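Local coordinates for protein purine nucleoside phosphorylase (Thermus thermophilus, PDB 1ODK) that probably catalyses the phosphate-dependent cleavage of purine nucleosides into the free base and ribose 1-phosphate, at residues B[11-16]-B[57-62]. Residues are numbered along the deposited sequence; the frame is centred on the assembly and turned at random.
Sequences GDVAER and PVSVQT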
ATOM      1  N   GLY B  11      27.109 -23.552  23.505  1.00 31.78           N
ATOM      2  CA  GLY B  11      28.518 -23.413  23.842  1.00 25.41           C
ATOM      3  C   GLY B  11      29.445 -23.167  22.659  1.00 22.12           C
ATOM      4  O   GLY B  11      30.551 -22.654  22.826  1.00 22.43           O
ATOM      5  N   ASP B  12      28.997 -23.524  21.460  1.00 20.51           N
ATOM      6  CA  ASP B  12      29.801 -23.352  20.249  1.00 19.76           C
ATOM      7  C   ASP B  12      29.961 -21.915  19.759  1.00 18.58           C
ATOM      8  O   ASP B  12      30.984 -21.572  19.171  1.00 17.05           O
ATOM      9  CB  ASP B  12      29.209 -24.158  19.090  1.00 18.96           C
ATOM     10  CG  ASP B  12      29.257 -25.645  19.323  1.00 24.83           C
ATOM     11  OD1 ASP B  12      30.230 -26.119  19.945  1.00 25.09           O
ATOM     12  OD2 ASP B  12      28.325 -26.342  18.862  1.00 31.74           O
ATOM     13  N   VAL B  13      28.945 -21.091  19.985  1.00 16.56           N
ATOM     14  CA  VAL B  13      28.952 -19.710  19.508  1.00 15.16           C
ATOM     15  C   VAL B  13      29.369 -18.671  20.541  1.00 14.45           C
ATOM     16  O   VAL B  13      28.889 -18.676  21.670  1.00 16.78           O
ATOM     17  CB  VAL B  13      27.552 -19.339  18.961  1.00 16.79           C
ATOM     18  CG1 VAL B  13      27.549 -17.912  18.432  1.00 15.41           C
ATOM     19  CG2 VAL B  13      27.151 -20.338  17.866  1.00 14.63           C
ATOM     20  N   ALA B  14      30.257 -17.769  20.137  1.00 13.83           N
ATOM     21  CA  ALA B  14      30.738 -16.716  21.026  1.00 13.98           C
ATOM     22  C   ALA B  14      29.738 -15.568  21.085  1.00 13.39           C
ATOM     23  O   ALA B  14      28.822 -15.485  20.267  1.00 14.21           O
ATOM     24  CB  ALA B  14      32.089 -16.196  20.541  1.00 12.35           C
ATOM     25  N   GLU B  15      29.914 -14.683  22.059  1.00 12.88           N
ATOM     26  CA  GLU B  15      29.024 -13.538  22.187  1.00 16.47           C
ATOM     27  C   GLU B  15      29.220 -12.571  21.025  1.00 16.04           C
ATOM     28  O   GLU B  15      28.273 -11.911  20.594  1.00 17.47           O
ATOM     29  CB  GLU B  15      29.275 -12.805  23.507  1.00 17.22           C
ATOM     30  CG  GLU B  15      28.728 -13.519  24.724  1.00 26.01           C
ATOM     31  CD  GLU B  15      28.874 -12.699  25.994  1.00 30.93           C
ATOM     32  OE1 GLU B  15      28.377 -13.150  27.046  1.00 39.52           O
ATOM     33  OE2 GLU B  15      29.483 -11.607  25.944  1.00 32.61           O
ATOM     34  N   ARG B  16      30.453 -12.492  20.529  1.00 14.11           N
ATOM     35  CA  ARG B  16      30.796 -11.608  19.420  1.00 16.13           C
ATOM     36  C   ARG B  16      30.870 -12.421  18.135  1.00 14.92           C
ATOM     37  O   ARG B  16      31.599 -13.412  18.062  1.00 12.93           O
ATOM     38  CB  ARG B  16      32.138 -10.923  19.695  1.00 17.02           C
ATOM     39  CG  ARG B  16      32.131 -10.100  20.975  1.00 17.58           C
ATOM     40  CD  ARG B  16      33.492  -9.496  21.293  1.00 20.75           C
ATOM     41  NE  ARG B  16      33.405  -8.633  22.469  1.00 19.67           N
ATOM     42  CZ  ARG B  16      33.193  -9.072  23.705  1.00 19.69           C
ATOM     43  NH1 ARG B  16      33.117  -8.211  24.713  1.00 24.02           N
ATOM     44  NH2 ARG B  16      33.073 -10.373  23.940  1.00 18.13           N
ATOM     45  N   PRO B  57      36.983 -14.582  22.496  1.00 11.74           N
ATOM     46  CA  PRO B  57      36.232 -15.493  21.626  1.00 13.99           C
ATOM     47  C   PRO B  57      35.460 -14.730  20.545  1.00 12.70           C
ATOM     48  O   PRO B  57      34.810 -13.723  20.823  1.00 13.01           O
ATOM     49  CB  PRO B  57      35.304 -16.217  22.599  1.00 14.59           C
ATOM     50  CG  PRO B  57      36.080 -16.195  23.904  1.00 13.86           C
ATOM     51  CD  PRO B  57      36.620 -14.781  23.913  1.00 11.93           C
ATOM     52  N   VAL B  58      35.557 -15.208  19.312  1.00 12.39           N
ATOM     53  CA  VAL B  58      34.861 -14.595  18.184  1.00 13.17           C
ATOM     54  C   VAL B  58      34.361 -15.684  17.234  1.00 13.21           C
ATOM     55  O   VAL B  58      35.095 -16.617  16.901  1.00 11.51           O
ATOM     56  CB  VAL B  58      35.792 -13.631  17.399  1.00 11.50           C
ATOM     57  CG1 VAL B  58      35.110 -13.171  16.115  1.00 12.78           C
ATOM     58  CG2 VAL B  58      36.139 -12.420  18.269  1.00 11.25           C
ATOM     59  N   SER B  59      33.105 -15.570  16.818  1.00 12.31           N
ATOM     60  CA  SER B  59      32.527 -16.523  15.880  1.00 11.67           C
ATOM     61  C   SER B  59      32.365 -15.835  14.528  1.00 12.68           C
ATOM     62  O   SER B  59      32.251 -14.612  14.457  1.00 13.36           O
ATOM     63  CB  SER B  59      31.166 -17.018  16.374  1.00 13.34           C
ATOM     64  OG  SER B  59      31.299 -17.854  17.512  1.00 13.48           O
ATOM     65  N   VAL B  60      32.383 -16.627  13.462  1.00 12.00           N
ATOM     66  CA  VAL B  60      32.229 -16.123  12.102  1.00 11.22           C
ATOM     67  C   VAL B  60      31.167 -17.031  11.497  1.00 13.40           C
ATOM     68  O   VAL B  60      31.420 -18.214  11.262  1.00 10.83           O
ATOM     69  CB  VAL B  60      33.546 -16.260  11.301  1.00 12.08           C
ATOM     70  CG1 VAL B  60      33.375 -15.668   9.910  1.00 10.35           C
ATOM     71  CG2 VAL B  60      34.680 -15.569  12.042  1.00  9.66           C
ATOM     72  N   GLN B  61      29.984 -16.474  11.250  1.00 11.68           N
ATOM     73  CA  GLN B  61      28.862 -17.249  10.731  1.00 11.31           C
ATOM     74  C   GLN B  61      28.323 -16.804   9.374  1.00 12.13           C
ATOM     75  O   GLN B  61      27.937 -15.654   9.195  1.00 11.99           O
ATOM     76  CB  GLN B  61      27.720 -17.225  11.755  1.00 10.18           C
ATOM     77  CG  GLN B  61      26.431 -17.919  11.301  1.00 10.02           C
ATOM     78  CD  GLN B  61      26.620 -19.408  11.074  1.00 14.40           C
ATOM     79  OE1 GLN B  61      27.047 -20.128  11.972  1.00 13.01           O
ATOM     80  NE2 GLN B  61      26.296 -19.878   9.869  1.00  9.87           N
ATOM     81  N   THR B  62      28.285 -17.744   8.436  1.00 13.03           N
ATOM     82  CA  THR B  62      27.778 -17.499   7.089  1.00 12.56           C
ATOM     83  C   THR B  62      26.282 -17.199   7.174  1.00 12.62           C
ATOM     84  O   THR B  62      25.554 -17.896   7.880  1.00 10.89           O
ATOM     85  CB  THR B  62      27.965 -18.752   6.211  1.00 10.32           C
ATOM     86  OG1 THR B  62      29.356 -19.077   6.134  1.00 11.79           O
ATOM     87  CG2 THR B  62      27.403 -18.525   4.816  1.00  8.75           C
TER
HETATM   88  O   HOH W   1      32.833 -12.895  22.459  1.00 17.20           O
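S59 and A14 meet where the loop before strand 16-20 runs into the parallel pairing of that strand with strand 56-61, in the central mixed sheet of the phosphorylase fold. The tight part lies around the S59 hydroxyl. A14 N gives S59 OG an almost straight hydrogen bond, 2.8 Å at 178°. OG stands anti to the carbonyl carbon of S59 (chi1 -70°), which turns it to the loop. T50 OG1, on the neighbouring strand 48-53, bonds the same oxygen and also D12 O. An alanine in place of S59 would probably leave the buried A14 amide without its acceptor and T50 OG1 without one of its partners. The sheet pairing begins alongside, with S59 N bonded to R16 O at 2.9 Å. A14 CB marks the border of this tight part, 3.5 Å from S59 OG and also packed on P57 CB. Beyond it, exposed P57 and partly exposed R16 form the looser solvent side. The R16 chain runs extended from CG to NE; NE bonds V232 O and NH1 forms a salt bridge with V235 OXT. One water bridges R16 N and P57 O. It also accepts from R16 NH2, in the guanidinium plane, and its oxygen lies 2.7 Å from P57 O.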